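PDB 3OMS: PhnB protein from Bacillus cereus, which is of unknown function but belongs to the glyoxalase superfamily and may be related to 3-demethylubiquinone-9 3-methyltransferases. Local coordinates for residues A[84-89]-A[119-124]; A[29-34]-A[99-104]; A[24-29]-A[35-40]. All blocks are in the same frame, centred on the assembly; numbering follows the deposited sequence. Where two conformers were deposited one is given.

In the fold
The chain builds two sheets of the same strand order, in the beta-alpha-beta-beta-beta pattern of the glyoxalase fold. Contact 3 comes first from the N terminus. It closes the short loop between helix 21-29 and strand 37-42, the outermost strand on one side of the first sheet within this chain. Contact 2 starts at Thr29, which it shares with contact 3, and crosses it along the chain. It spans 64 residues and joins the loop after helix 21-29 to helix 92-103. Contact 1 crosses contact 2 and brings side chains of strands 83-89 and 121-125 together across the intervening strand 131-136. Leu124 of contact 1 packs on Phe99 of contact 2, and Val87 on Phe32.

Contact 1: A[84-89]-A[119-124]; sequences SLYVTC and KKFGWL
Tyr86 CE1 comes to the edge of the Phe121 ring, near its plane, 4.3 Å from Phe121 CE1. Relative to the Tyr86 ring the approach is oblique. The indole of Trp123 also receives its neighbour obliquely: Trp123 CZ2 is 4.1 Å from Ser84 OG. Trp123 CG is anti to the backbone N (chi1 -164°), and the end of the indole comes close to Ser84. These are second-neighbour strands of one sheet. Strand 131-136 runs between them, and the CA atoms of Tyr86 and Trp123 are 8.9 Å apart. Tyr86, Phe121 and Trp123 all touch Gln133 of that middle strand. Phe117 adds an edge-to-face contact to Phe121. Strand 83-89 ends the sheet within this chain, but Ser84 to Val87 pair antiparallel with a strand of the second subunit, which carries the sheet across the dimer interface. Ser84 OG and Trp123 NE1 find their partners on the middle strand: Gln133 NE2 and Ser131 OG. Across the two strands themselves, the chemistry is therefore light van der Waals touch, and the main-chain bonds to strand 131-136 hold strand 83-89 in place.

Contact 2: A[29-34]-A[99-104]; sequences TSLFDQ and FHKLAQ
Leu31 divides its two methyl groups between two residues of the helix. Leu31 CD1 meets Leu102 CD2 at 3.5 Å, and Leu31 CD2 lies against Lys101 CD at 3.6 Å. The Leu31 and Lys101 side chains run alongside each other with opposed directions, so the leucine branch rests beside the lysine methylenes. Against Leu102 it crosses at a slant, methyl against methyl. Lys101 is extended beyond CG, with chi2, chi3 and chi4 all close to 180°. That straight chain brings NZ past Leu31 to the Ser30 side. There Lys101 NZ stays 4.2 Å from Ser30 O, and a water joins the two residues. The water donates to Ser30 OG at 2.6 Å and accepts a weak bond from Lys101 NZ. Ser30 OG also bonds to Phe27 O in the last turn of helix 21-29. The contact thus joins two parts of the glyoxalase fold: the loop after helix 21-29 packs on helix 92-103, which lies on the second sheet. Leu102 also touches Leu124 and Trp132 of that sheet, so the residue that receives Leu31 is itself packed on the strands. Leu31 CB sits 3.8 Å above one face of the Phe32 ring, off-centre. Phe32 in turn packs on Trp132 and on Lys10 of the second subunit.

Contact 3: A[24-29]-A[35-40]; sequences AMNFYT and SEIVSI
Selenomethionine Met25 lays its side chain nearly perpendicular across Ile37, joining the helix to the outermost strand on this side of the first sheet within this chain. This is an alpha-to-beta connection in the beta-alpha-beta-beta-beta pattern of the glyoxalase fold. Helix 24-29 and strand 37-40 run almost antiparallel, at 169°, with their axes 10.3 Å apart. Met25 leaves the helix with its CG opposite the backbone N. Met25 CG touches Ile37 CG1 at 3.6 Å. A bend at chi3 then turns the end of the chain, and Met25 CE meets Ile40 CD1 at 3.7 Å. The same CE also lies near Ile37 CD1. Met25 further packs on Ala57 and Phe59 of strand 54-61, the next strand of the sheet. Asn26 also brings its amide to Ile37, with Asn26 OD1 3.5 Å from Ile37 CD1. Its ND2 bonds back to Glu22 O, which anchors the amide on the helix.

Near Thr29 the backbones come close. Ser35 CB lies 3.5 Å from Thr29 O, and Ser35 OG bonds to Asn62 N and Asp33 O. Val38 and Ser39 share Thr58 as their partner, a classic beta bulge. With chi1 at 56° the Thr29 hydroxyl turns back to the helix, and Thr29 CG2 is left beside the Glu36 backbone, 3.8 Å from Glu36 C. Thr29 OG1 bonds to Met25 O at 2.9 Å, tilted 23° from the carbonyl plane, while Thr29 N reaches that oxygen from the opposite face.

Contact 1: A[84-89]-A[119-124]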
ATOM      1  N   SER A  84       3.613   1.032   3.717  1.00 24.13           N
ATOM      2  CA  SER A  84       4.557  -0.083   3.597  1.00 23.28           C
ATOM      3  C   SER A  84       3.847  -1.456   3.505  1.00 22.71           C
ATOM      4  O   SER A  84       2.628  -1.598   3.775  1.00 23.13           O
ATOM      5  CB  SER A  84       5.541  -0.086   4.765  1.00 24.14           C
ATOM      6  OG  SER A  84       4.881  -0.215   6.017  1.00 25.72           O
ATOM      7  N   LEU A  85       4.628  -2.436   3.083  1.00 23.79           N
ATOM      8  CA  LEU A  85       4.174  -3.809   2.989  1.00 24.34           C
ATOM      9  C   LEU A  85       4.757  -4.632   4.151  1.00 24.69           C
ATOM     10  O   LEU A  85       5.968  -4.808   4.256  1.00 24.68           O
ATOM     11  CB  LEU A  85       4.554  -4.384   1.631  1.00 23.99           C
ATOM     12  CG  LEU A  85       3.981  -3.624   0.420  1.00 24.59           C
ATOM     13  CD1 LEU A  85       4.558  -4.266  -0.877  1.00 26.00           C
ATOM     14  CD2 LEU A  85       2.474  -3.607   0.400  1.00 27.49           C
ATOM     15  N   TYR A  86       3.872  -5.083   5.020  1.00 25.25           N
ATOM     16  CA  TYR A  86       4.225  -5.754   6.236  1.00 25.89           C
ATOM     17  C   TYR A  86       4.104  -7.253   5.987  1.00 28.07           C
ATOM     18  O   TYR A  86       2.988  -7.763   5.730  1.00 27.64           O
ATOM     19  CB  TYR A  86       3.293  -5.279   7.320  1.00 26.27           C
ATOM     20  CG  TYR A  86       3.560  -5.754   8.706  1.00 29.53           C
ATOM     21  CD1 TYR A  86       4.325  -4.998   9.579  1.00 30.38           C
ATOM     22  CD2 TYR A  86       3.026  -6.971   9.169  1.00 32.68           C
ATOM     23  CE1 TYR A  86       4.561  -5.437  10.886  1.00 33.29           C
ATOM     24  CE2 TYR A  86       3.250  -7.388  10.486  1.00 37.04           C
ATOM     25  CZ  TYR A  86       4.044  -6.627  11.306  1.00 36.66           C
ATOM     26  OH  TYR A  86       4.253  -7.033  12.589  1.00 44.29           O
ATOM     27  N   VAL A  87       5.247  -7.936   6.084  1.00 28.76           N
ATOM     28  CA  VAL A  87       5.311  -9.354   5.764  1.00 29.78           C
ATOM     29  C   VAL A  87       5.471 -10.200   7.006  1.00 30.47           C
ATOM     30  O   VAL A  87       6.357  -9.975   7.797  1.00 29.90           O
ATOM     31  CB  VAL A  87       6.480  -9.697   4.821  1.00 30.12           C
ATOM     32  CG1 VAL A  87       6.352 -11.231   4.358  1.00 31.24           C
ATOM     33  CG2 VAL A  87       6.500  -8.780   3.588  1.00 30.48           C
ATOM     34  N   THR A  88       4.614 -11.190   7.185  1.00 33.18           N
ATOM     35  CA  THR A  88       4.778 -12.086   8.318  1.00 36.22           C
ATOM     36  C   THR A  88       5.310 -13.418   7.760  1.00 38.15           C
ATOM     37  O   THR A  88       4.768 -13.967   6.835  1.00 37.07           O
ATOM     38  CB  THR A  88       3.497 -12.224   9.143  1.00 39.33           C
ATOM     39  OG1 THR A  88       2.558 -12.998   8.398  1.00 43.97           O
ATOM     40  CG2 THR A  88       2.915 -10.834   9.477  1.00 35.56           C
ATOM     41  N   CYS A  89       6.456 -13.842   8.274  1.00 40.66           N
ATOM     42  CA  CYS A  89       7.210 -14.975   7.760  1.00 42.58           C
ATOM     43  C   CYS A  89       6.994 -16.100   8.772  1.00 46.07           C
ATOM     44  O   CYS A  89       6.848 -15.828   9.975  1.00 46.63           O
ATOM     45  CB  CYS A  89       8.704 -14.591   7.636  1.00 42.33           C
ATOM     46  SG  CYS A  89       9.128 -13.127   6.572  1.00 40.17           S
ATOM     47  N   LYS A 119      10.699 -10.861  18.340  1.00 55.27           N
ATOM     48  CA  LYS A 119      11.884 -11.736  18.336  1.00 55.94           C
ATOM     49  C   LYS A 119      12.749 -11.483  17.098  1.00 51.81           C
ATOM     50  O   LYS A 119      13.975 -11.596  17.137  1.00 50.42           O
ATOM     51  CB  LYS A 119      11.491 -13.225  18.412  1.00 58.27           C
ATOM     52  CG  LYS A 119      10.897 -13.874  17.130  1.00 59.95           C
ATOM     53  CD  LYS A 119      10.683 -15.421  17.331  1.00 66.26           C
ATOM     54  CE  LYS A 119       9.194 -15.781  17.599  1.00 68.92           C
ATOM     55  NZ  LYS A 119       9.045 -17.092  18.325  1.00 73.25           N
ATOM     56  N   LYS A 120      12.085 -11.148  15.999  1.00 47.05           N
ATOM     57  CA  LYS A 120      12.779 -10.950  14.740  1.00 43.94           C
ATOM     58  C   LYS A 120      11.966 -10.019  13.851  1.00 40.00           C
ATOM     59  O   LYS A 120      10.885 -10.380  13.389  1.00 37.71           O
ATOM     60  CB  LYS A 120      13.000 -12.274  14.044  1.00 44.96           C
ATOM     61  CG  LYS A 120      14.027 -12.244  12.940  1.00 45.92           C
ATOM     62  CD  LYS A 120      15.398 -12.681  13.379  1.00 48.74           C
ATOM     63  CE  LYS A 120      16.312 -12.765  12.157  1.00 49.40           C
ATOM     64  NZ  LYS A 120      17.540 -13.607  12.318  1.00 49.66           N
ATOM     65  N   PHE A 121      12.534  -8.844  13.598  1.00 37.07           N
ATOM     66  CA  PHE A 121      11.884  -7.777  12.821  1.00 34.06           C
ATOM     67  C   PHE A 121      12.902  -6.924  12.093  1.00 32.70           C
ATOM     68  O   PHE A 121      14.012  -6.669  12.602  1.00 31.55           O
ATOM     69  CB  PHE A 121      11.077  -6.863  13.736  1.00 34.22           C
ATOM     70  CG  PHE A 121      10.499  -5.652  13.044  1.00 34.62           C
ATOM     71  CD1 PHE A 121       9.257  -5.735  12.406  1.00 34.45           C
ATOM     72  CD2 PHE A 121      11.170  -4.425  13.072  1.00 34.71           C
ATOM     73  CE1 PHE A 121       8.684  -4.613  11.774  1.00 32.87           C
ATOM     74  CE2 PHE A 121      10.611  -3.297  12.444  1.00 33.87           C
ATOM     75  CZ  PHE A 121       9.351  -3.397  11.801  1.00 33.18           C
ATOM     76  N   GLY A 122      12.529  -6.466  10.906  1.00 29.91           N
ATOM     77  CA  GLY A 122      13.331  -5.478  10.196  1.00 29.54           C
ATOM     78  C   GLY A 122      12.485  -4.631   9.297  1.00 28.43           C
ATOM     79  O   GLY A 122      11.347  -5.013   8.931  1.00 27.83           O
ATOM     80  N   TRP A 123      13.044  -3.498   8.885  1.00 27.74           N
ATOM     81  CA  TRP A 123      12.313  -2.532   8.055  1.00 26.69           C
ATOM     82  C   TRP A 123      13.319  -1.944   7.085  1.00 26.66           C
ATOM     83  O   TRP A 123      14.408  -1.528   7.468  1.00 26.84           O
ATOM     84  CB  TRP A 123      11.700  -1.425   8.924  1.00 28.05           C
ATOM     85  CG  TRP A 123      10.636  -0.595   8.281  1.00 29.85           C
ATOM     86  CD1 TRP A 123      10.394  -0.428   6.961  1.00 31.41           C
ATOM     87  CD2 TRP A 123       9.652   0.191   8.967  1.00 38.33           C
ATOM     88  NE1 TRP A 123       9.347   0.447   6.771  1.00 32.52           N
ATOM     89  CE2 TRP A 123       8.874   0.838   7.991  1.00 36.57           C
ATOM     90  CE3 TRP A 123       9.345   0.394  10.319  1.00 40.22           C
ATOM     91  CZ2 TRP A 123       7.761   1.650   8.322  1.00 40.09           C
ATOM     92  CZ3 TRP A 123       8.268   1.243  10.651  1.00 43.69           C
ATOM     93  CH2 TRP A 123       7.495   1.854   9.648  1.00 41.90           C
ATOM     94  N   LEU A 124      12.974  -1.968   5.813  1.00 25.87           N
ATOM     95  CA  LEU A 124      13.857  -1.426   4.784  1.00 25.23           C
ATOM     96  C   LEU A 124      13.069  -0.807   3.655  1.00 25.72           C
ATOM     97  O   LEU A 124      11.824  -0.987   3.579  1.00 25.47           O
ATOM     98  CB  LEU A 124      14.723  -2.555   4.213  1.00 25.73           C
ATOM     99  CG  LEU A 124      14.068  -3.855   3.683  1.00 27.41           C
ATOM    100  CD1 LEU A 124      13.440  -3.567   2.293  1.00 28.43           C
ATOM    101  CD2 LEU A 124      15.137  -4.953   3.560  1.00 29.47           C
TER

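Contact 2: A[29-34]-A[99-104]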
ATOM      1  N   THR A  29       7.840 -11.483  -7.236  1.00 30.12           N
ATOM      2  CA  THR A  29       7.202 -12.773  -7.348  1.00 31.09           C
ATOM      3  C   THR A  29       8.209 -13.921  -7.117  1.00 33.17           C
ATOM      4  O   THR A  29       7.801 -15.041  -6.888  1.00 34.14           O
ATOM      5  CB  THR A  29       6.491 -12.983  -8.684  1.00 31.05           C
ATOM      6  OG1 THR A  29       7.411 -12.783  -9.739  1.00 30.04           O
ATOM      7  CG2 THR A  29       5.311 -12.032  -8.868  1.00 29.27           C
ATOM      8  N   SER A  30       9.509 -13.646  -7.151  1.00 35.07           N
ATOM      9  CA  SER A  30      10.518 -14.670  -6.815  1.00 36.87           C
ATOM     10  C   SER A  30      10.761 -14.884  -5.306  1.00 38.12           C
ATOM     11  O   SER A  30      11.452 -15.852  -4.912  1.00 39.57           O
ATOM     12  CB  SER A  30      11.853 -14.308  -7.475  1.00 37.97           C
ATOM     13  OG  SER A  30      12.582 -13.325  -6.716  1.00 37.93           O
ATOM     14  N   LEU A  31      10.191 -14.029  -4.460  1.00 36.42           N
ATOM     15  CA  LEU A  31      10.540 -13.978  -3.049  1.00 37.52           C
ATOM     16  C   LEU A  31       9.611 -14.774  -2.173  1.00 39.38           C
ATOM     17  O   LEU A  31       9.957 -15.094  -1.040  1.00 39.05           O
ATOM     18  CB  LEU A  31      10.493 -12.525  -2.547  1.00 36.91           C
ATOM     19  CG  LEU A  31      11.451 -11.546  -3.216  1.00 38.39           C
ATOM     20  CD1 LEU A  31      11.251 -10.171  -2.592  1.00 38.13           C
ATOM     21  CD2 LEU A  31      12.884 -12.018  -3.076  1.00 40.05           C
ATOM     22  N   PHE A  32       8.402 -15.054  -2.673  1.00 39.78           N
ATOM     23  CA  PHE A  32       7.386 -15.703  -1.871  1.00 40.62           C
ATOM     24  C   PHE A  32       6.774 -16.866  -2.630  1.00 42.00           C
ATOM     25  O   PHE A  32       6.709 -16.871  -3.871  1.00 41.30           O
ATOM     26  CB  PHE A  32       6.259 -14.699  -1.511  1.00 39.74           C
ATOM     27  CG  PHE A  32       6.746 -13.446  -0.856  1.00 38.82           C
ATOM     28  CD1 PHE A  32       7.141 -13.456   0.477  1.00 40.16           C
ATOM     29  CD2 PHE A  32       6.814 -12.248  -1.556  1.00 36.98           C
ATOM     30  CE1 PHE A  32       7.624 -12.291   1.078  1.00 38.55           C
ATOM     31  CE2 PHE A  32       7.306 -11.093  -0.961  1.00 35.83           C
ATOM     32  CZ  PHE A  32       7.698 -11.108   0.349  1.00 39.25           C
ATOM     33  N   ASP A  33       6.326 -17.855  -1.871  1.00 43.49           N
ATOM     34  CA  ASP A  33       5.600 -18.963  -2.443  1.00 45.22           C
ATOM     35  C   ASP A  33       4.302 -18.461  -3.047  1.00 43.22           C
ATOM     36  O   ASP A  33       3.719 -17.503  -2.529  1.00 40.73           O
ATOM     37  CB  ASP A  33       5.275 -20.004  -1.374  1.00 47.44           C
ATOM     38  CG  ASP A  33       5.281 -21.367  -1.928  1.00 54.97           C
ATOM     39  OD1 ASP A  33       6.422 -21.850  -2.190  1.00 63.99           O
ATOM     40  OD2 ASP A  33       4.168 -21.936  -2.126  1.00 60.99           O
ATOM     41  N   GLN A  34       3.867 -19.140  -4.117  1.00 42.52           N
ATOM     42  CA  GLN A  34       2.573 -18.914  -4.769  1.00 41.55           C
ATOM     43  C   GLN A  34       2.411 -17.467  -5.184  1.00 37.14           C
ATOM     44  O   GLN A  34       1.406 -16.793  -4.888  1.00 35.09           O
ATOM     45  CB  GLN A  34       1.431 -19.402  -3.898  1.00 43.42           C
ATOM     46  CG  GLN A  34       1.261 -20.914  -3.996  1.00 50.88           C
ATOM     47  CD  GLN A  34       0.531 -21.458  -2.826  1.00 58.05           C
ATOM     48  OE1 GLN A  34      -0.609 -21.906  -2.945  1.00 63.65           O
ATOM     49  NE2 GLN A  34       1.179 -21.422  -1.665  1.00 62.64           N
ATOM     50  N   PHE A  99      14.585 -10.847   3.646  1.00 29.04           N
ATOM     51  CA  PHE A  99      15.157  -9.561   4.051  1.00 28.49           C
ATOM     52  C   PHE A  99      16.438  -9.241   3.246  1.00 28.63           C
ATOM     53  O   PHE A  99      16.573  -8.144   2.702  1.00 27.41           O
ATOM     54  CB  PHE A  99      15.443  -9.535   5.556  1.00 28.75           C
ATOM     55  CG  PHE A  99      15.784  -8.170   6.081  1.00 27.70           C
ATOM     56  CD1 PHE A  99      14.776  -7.293   6.467  1.00 28.62           C
ATOM     57  CD2 PHE A  99      17.110  -7.756   6.197  1.00 30.42           C
ATOM     58  CE1 PHE A  99      15.083  -6.040   6.965  1.00 30.43           C
ATOM     59  CE2 PHE A  99      17.418  -6.480   6.672  1.00 28.85           C
ATOM     60  CZ  PHE A  99      16.431  -5.648   7.052  1.00 29.32           C
ATOM     61  N   HIS A 100      17.356 -10.202   3.200  1.00 30.10           N
ATOM     62  CA  HIS A 100      18.666 -10.059   2.534  0.50 31.84           C
ATOM     63  C   HIS A 100      18.476  -9.762   1.054  1.00 30.89           C
ATOM     64  O   HIS A 100      19.157  -8.933   0.494  1.00 29.15           O
ATOM     65  CB  HIS A 100      19.487 -11.334   2.755  0.50 33.35           C
ATOM     66  CG  HIS A 100      20.745 -11.431   1.950  0.50 36.70           C
ATOM     67  ND1 HIS A 100      21.843 -10.630   2.169  0.50 37.90           N
ATOM     68  CD2 HIS A 100      21.093 -12.289   0.960  0.50 38.83           C
ATOM     69  CE1 HIS A 100      22.808 -10.985   1.340  0.50 41.18           C
ATOM     70  NE2 HIS A 100      22.377 -11.990   0.601  0.50 38.55           N
ATOM     71  N   LYS A 101      17.501 -10.434   0.445  1.00 29.41           N
ATOM     72  CA  LYS A 101      17.239 -10.185  -0.954  1.00 29.61           C
ATOM     73  C   LYS A 101      16.717  -8.761  -1.169  1.00 28.25           C
ATOM     74  O   LYS A 101      17.178  -8.059  -2.070  1.00 28.82           O
ATOM     75  CB  LYS A 101      16.272 -11.243  -1.525  1.00 30.30           C
ATOM     76  CG  LYS A 101      16.977 -12.621  -1.769  1.00 34.32           C
ATOM     77  CD  LYS A 101      15.986 -13.618  -2.327  1.00 39.44           C
ATOM     78  CE  LYS A 101      16.533 -15.001  -2.764  1.00 46.68           C
ATOM     79  NZ  LYS A 101      15.230 -15.776  -3.145  1.00 48.49           N
ATOM     80  N   LEU A 102      15.728  -8.360  -0.368  1.00 26.80           N
ATOM     81  CA  LEU A 102      15.105  -7.016  -0.479  1.00 27.19           C
ATOM     82  C   LEU A 102      16.074  -5.882  -0.126  1.00 27.71           C
ATOM     83  O   LEU A 102      15.957  -4.765  -0.651  1.00 27.07           O
ATOM     84  CB  LEU A 102      13.858  -6.942   0.424  1.00 25.41           C
ATOM     85  CG  LEU A 102      12.597  -7.679   0.009  1.00 26.79           C
ATOM     86  CD1 LEU A 102      11.602  -7.722   1.209  1.00 27.74           C
ATOM     87  CD2 LEU A 102      11.962  -7.002  -1.216  1.00 26.89           C
ATOM     88  N   ALA A 103      17.034  -6.173   0.765  1.00 28.06           N
ATOM     89  CA  ALA A 103      18.051  -5.196   1.157  1.00 28.88           C
ATOM     90  C   ALA A 103      19.060  -4.848   0.049  1.00 30.54           C
ATOM     91  O   ALA A 103      19.747  -3.828   0.183  1.00 31.73           O
ATOM     92  CB  ALA A 103      18.846  -5.715   2.437  1.00 29.97           C
ATOM     93  N   GLN A 104      19.187  -5.678  -1.010  1.00 31.87           N
ATOM     94  CA  GLN A 104      20.247  -5.475  -2.019  1.00 34.67           C
ATOM     95  C   GLN A 104      20.006  -4.148  -2.727  1.00 33.47           C
ATOM     96  O   GLN A 104      18.923  -3.906  -3.270  1.00 31.27           O
ATOM     97  CB  GLN A 104      20.281  -6.602  -3.037  1.00 36.27           C
ATOM     98  CG  GLN A 104      20.358  -8.055  -2.479  1.00 44.05           C
ATOM     99  CD  GLN A 104      21.630  -8.431  -1.671  1.00 53.25           C
ATOM    100  OE1 GLN A 104      22.078  -7.695  -0.794  1.00 57.85           O
ATOM    101  NE2 GLN A 104      22.130  -9.643  -1.913  1.00 58.10           N
TER
HETATM  102  O   HOH W   1      14.902 -13.912  -5.762  1.00 39.54           O

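Contact 3: A[24-29]-A[35-40]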
ATOM      1  N   ALA A  24      10.587  -5.118 -11.297  1.00 30.21           N
ATOM      2  CA  ALA A  24      10.204  -5.157  -9.892  1.00 29.01           C
ATOM      3  C   ALA A  24       9.288  -6.305  -9.614  1.00 27.85           C
ATOM      4  O   ALA A  24       9.500  -7.093  -8.664  1.00 27.82           O
ATOM      5  CB  ALA A  24       9.524  -3.813  -9.482  1.00 30.09           C
HETATM    6  N   MSE A  25       8.291  -6.476 -10.497  1.00 28.04           N
HETATM    7  CA  MSE A  25       7.372  -7.588 -10.386  1.00 29.54           C
HETATM    8  C   MSE A  25       8.045  -8.943 -10.489  1.00 30.30           C
HETATM    9  O   MSE A  25       7.762  -9.863  -9.718  1.00 30.95           O
HETATM   10  CB  MSE A  25       6.323  -7.467 -11.506  1.00 29.72           C
HETATM   11  CG  MSE A  25       5.184  -8.324 -11.423  1.00 35.29           C
HETATM   12 SE   MSE A  25       3.779  -7.488 -12.611  0.65 34.42          SE
HETATM   13  CE  MSE A  25       4.835  -7.481 -14.282  1.00 38.47           C
ATOM     14  N   ASN A  26       8.933  -9.085 -11.464  1.00 30.57           N
ATOM     15  CA  ASN A  26       9.697 -10.323 -11.576  1.00 33.03           C
ATOM     16  C   ASN A  26      10.497 -10.606 -10.298  1.00 32.17           C
ATOM     17  O   ASN A  26      10.576 -11.754  -9.834  1.00 33.61           O
ATOM     18  CB  ASN A  26      10.564 -10.314 -12.859  1.00 34.74           C
ATOM     19  CG  ASN A  26       9.733 -10.678 -14.113  1.00 37.07           C
ATOM     20  OD1 ASN A  26       9.350 -11.806 -14.283  1.00 45.48           O
ATOM     21  ND2 ASN A  26       9.445  -9.726 -14.934  1.00 45.28           N
ATOM     22  N   PHE A  27      11.050  -9.555  -9.704  1.00 31.61           N
ATOM     23  CA  PHE A  27      11.801  -9.681  -8.443  1.00 31.06           C
ATOM     24  C   PHE A  27      10.894 -10.097  -7.320  1.00 30.29           C
ATOM     25  O   PHE A  27      11.169 -11.099  -6.646  1.00 30.70           O
ATOM     26  CB  PHE A  27      12.489  -8.351  -8.125  1.00 31.54           C
ATOM     27  CG  PHE A  27      13.226  -8.333  -6.807  1.00 31.10           C
ATOM     28  CD1 PHE A  27      14.188  -9.287  -6.514  1.00 36.60           C
ATOM     29  CD2 PHE A  27      13.001  -7.307  -5.902  1.00 33.49           C
ATOM     30  CE1 PHE A  27      14.916  -9.232  -5.308  1.00 36.83           C
ATOM     31  CE2 PHE A  27      13.711  -7.233  -4.717  1.00 34.83           C
ATOM     32  CZ  PHE A  27      14.657  -8.186  -4.413  1.00 36.24           C
ATOM     33  N   TYR A  28       9.762  -9.405  -7.155  1.00 28.46           N
ATOM     34  CA  TYR A  28       8.875  -9.674  -6.001  1.00 28.01           C
ATOM     35  C   TYR A  28       8.267 -11.069  -6.056  1.00 29.01           C
ATOM     36  O   TYR A  28       8.194 -11.775  -5.055  1.00 29.50           O
ATOM     37  CB  TYR A  28       7.748  -8.648  -5.919  1.00 26.67           C
ATOM     38  CG  TYR A  28       8.221  -7.227  -5.685  1.00 27.35           C
ATOM     39  CD1 TYR A  28       9.444  -6.939  -5.022  1.00 24.70           C
ATOM     40  CD2 TYR A  28       7.441  -6.166  -6.087  1.00 26.39           C
ATOM     41  CE1 TYR A  28       9.825  -5.634  -4.824  1.00 28.23           C
ATOM     42  CE2 TYR A  28       7.822  -4.895  -5.930  1.00 25.22           C
ATOM     43  CZ  TYR A  28       9.014  -4.608  -5.286  1.00 26.09           C
ATOM     44  OH  TYR A  28       9.299  -3.285  -5.112  1.00 25.23           O
ATOM     45  N   THR A  29       7.840 -11.483  -7.236  1.00 30.12           N
ATOM     46  CA  THR A  29       7.202 -12.773  -7.348  1.00 31.09           C
ATOM     47  C   THR A  29       8.209 -13.921  -7.117  1.00 33.17           C
ATOM     48  O   THR A  29       7.801 -15.041  -6.888  1.00 34.14           O
ATOM     49  CB  THR A  29       6.491 -12.983  -8.684  1.00 31.05           C
ATOM     50  OG1 THR A  29       7.411 -12.783  -9.739  1.00 30.04           O
ATOM     51  CG2 THR A  29       5.311 -12.032  -8.868  1.00 29.27           C
ATOM     52  N   SER A  35       3.422 -17.016  -5.916  1.00 34.35           N
ATOM     53  CA  SER A  35       3.445 -15.663  -6.435  1.00 32.24           C
ATOM     54  C   SER A  35       3.755 -15.722  -7.923  1.00 32.59           C
ATOM     55  O   SER A  35       4.768 -16.328  -8.346  1.00 33.61           O
ATOM     56  CB  SER A  35       4.497 -14.857  -5.702  1.00 31.62           C
ATOM     57  OG  SER A  35       4.300 -14.980  -4.320  1.00 29.47           O
ATOM     58  N   GLU A  36       2.910 -15.115  -8.738  1.00 31.33           N
ATOM     59  CA  GLU A  36       3.184 -15.102 -10.179  1.00 31.61           C
ATOM     60  C   GLU A  36       2.616 -13.895 -10.866  1.00 29.87           C
ATOM     61  O   GLU A  36       1.682 -13.242 -10.375  1.00 28.73           O
ATOM     62  CB  GLU A  36       2.619 -16.371 -10.825  1.00 35.37           C
ATOM     63  CG  GLU A  36       1.334 -16.772 -10.287  1.00 36.33           C
ATOM     64  CD  GLU A  36       0.993 -18.239 -10.553  1.00 40.92           C
ATOM     65  OE1 GLU A  36       1.880 -19.101 -10.735  1.00 49.05           O
ATOM     66  OE2 GLU A  36      -0.192 -18.554 -10.541  1.00 35.07           O
ATOM     67  N   ILE A  37       3.179 -13.604 -12.018  1.00 29.38           N
ATOM     68  CA  ILE A  37       2.595 -12.620 -12.890  1.00 29.67           C
ATOM     69  C   ILE A  37       1.326 -13.208 -13.494  1.00 27.47           C
ATOM     70  O   ILE A  37       1.319 -14.351 -13.908  1.00 27.76           O
ATOM     71  CB  ILE A  37       3.571 -12.127 -13.963  1.00 31.18           C
ATOM     72  CG1 ILE A  37       4.757 -11.390 -13.251  1.00 32.45           C
ATOM     73  CG2 ILE A  37       2.863 -11.138 -14.885  1.00 28.54           C
ATOM     74  CD1 ILE A  37       5.893 -11.089 -14.124  1.00 37.80           C
ATOM     75  N   VAL A  38       0.237 -12.450 -13.387  1.00 26.40           N
ATOM     76  CA  VAL A  38      -1.082 -12.836 -13.916  1.00 27.82           C
ATOM     77  C   VAL A  38      -1.302 -12.297 -15.339  1.00 28.29           C
ATOM     78  O   VAL A  38      -1.689 -13.042 -16.262  1.00 29.63           O
ATOM     79  CB  VAL A  38      -2.259 -12.391 -12.963  1.00 27.47           C
ATOM     80  CG1 VAL A  38      -3.614 -12.656 -13.635  1.00 26.84           C
ATOM     81  CG2 VAL A  38      -2.178 -13.176 -11.628  1.00 28.80           C
ATOM     82  N   SER A  39      -1.099 -10.986 -15.491  1.00 28.25           N
ATOM     83  CA  SER A  39      -1.330 -10.291 -16.760  1.00 29.67           C
ATOM     84  C   SER A  39      -0.376  -9.134 -16.886  1.00 29.77           C
ATOM     85  O   SER A  39       0.007  -8.519 -15.872  1.00 28.22           O
ATOM     86  CB  SER A  39      -2.770  -9.785 -16.871  1.00 31.99           C
ATOM     87  OG  SER A  39      -3.122  -8.884 -15.834  1.00 30.10           O
ATOM     88  N   ILE A  40       0.011  -8.811 -18.113  1.00 30.08           N
ATOM     89  CA  ILE A  40       0.915  -7.660 -18.320  1.00 30.61           C
ATOM     90  C   ILE A  40       0.683  -7.110 -19.709  1.00 32.92           C
ATOM     91  O   ILE A  40       0.649  -7.884 -20.685  1.00 33.39           O
ATOM     92  CB  ILE A  40       2.411  -8.061 -18.124  1.00 30.92           C
ATOM     93  CG1 ILE A  40       3.358  -6.880 -18.448  1.00 31.11           C
ATOM     94  CG2 ILE A  40       2.765  -9.293 -19.017  1.00 32.39           C
ATOM     95  CD1 ILE A  40       4.789  -7.050 -17.932  1.00 32.41           C
TER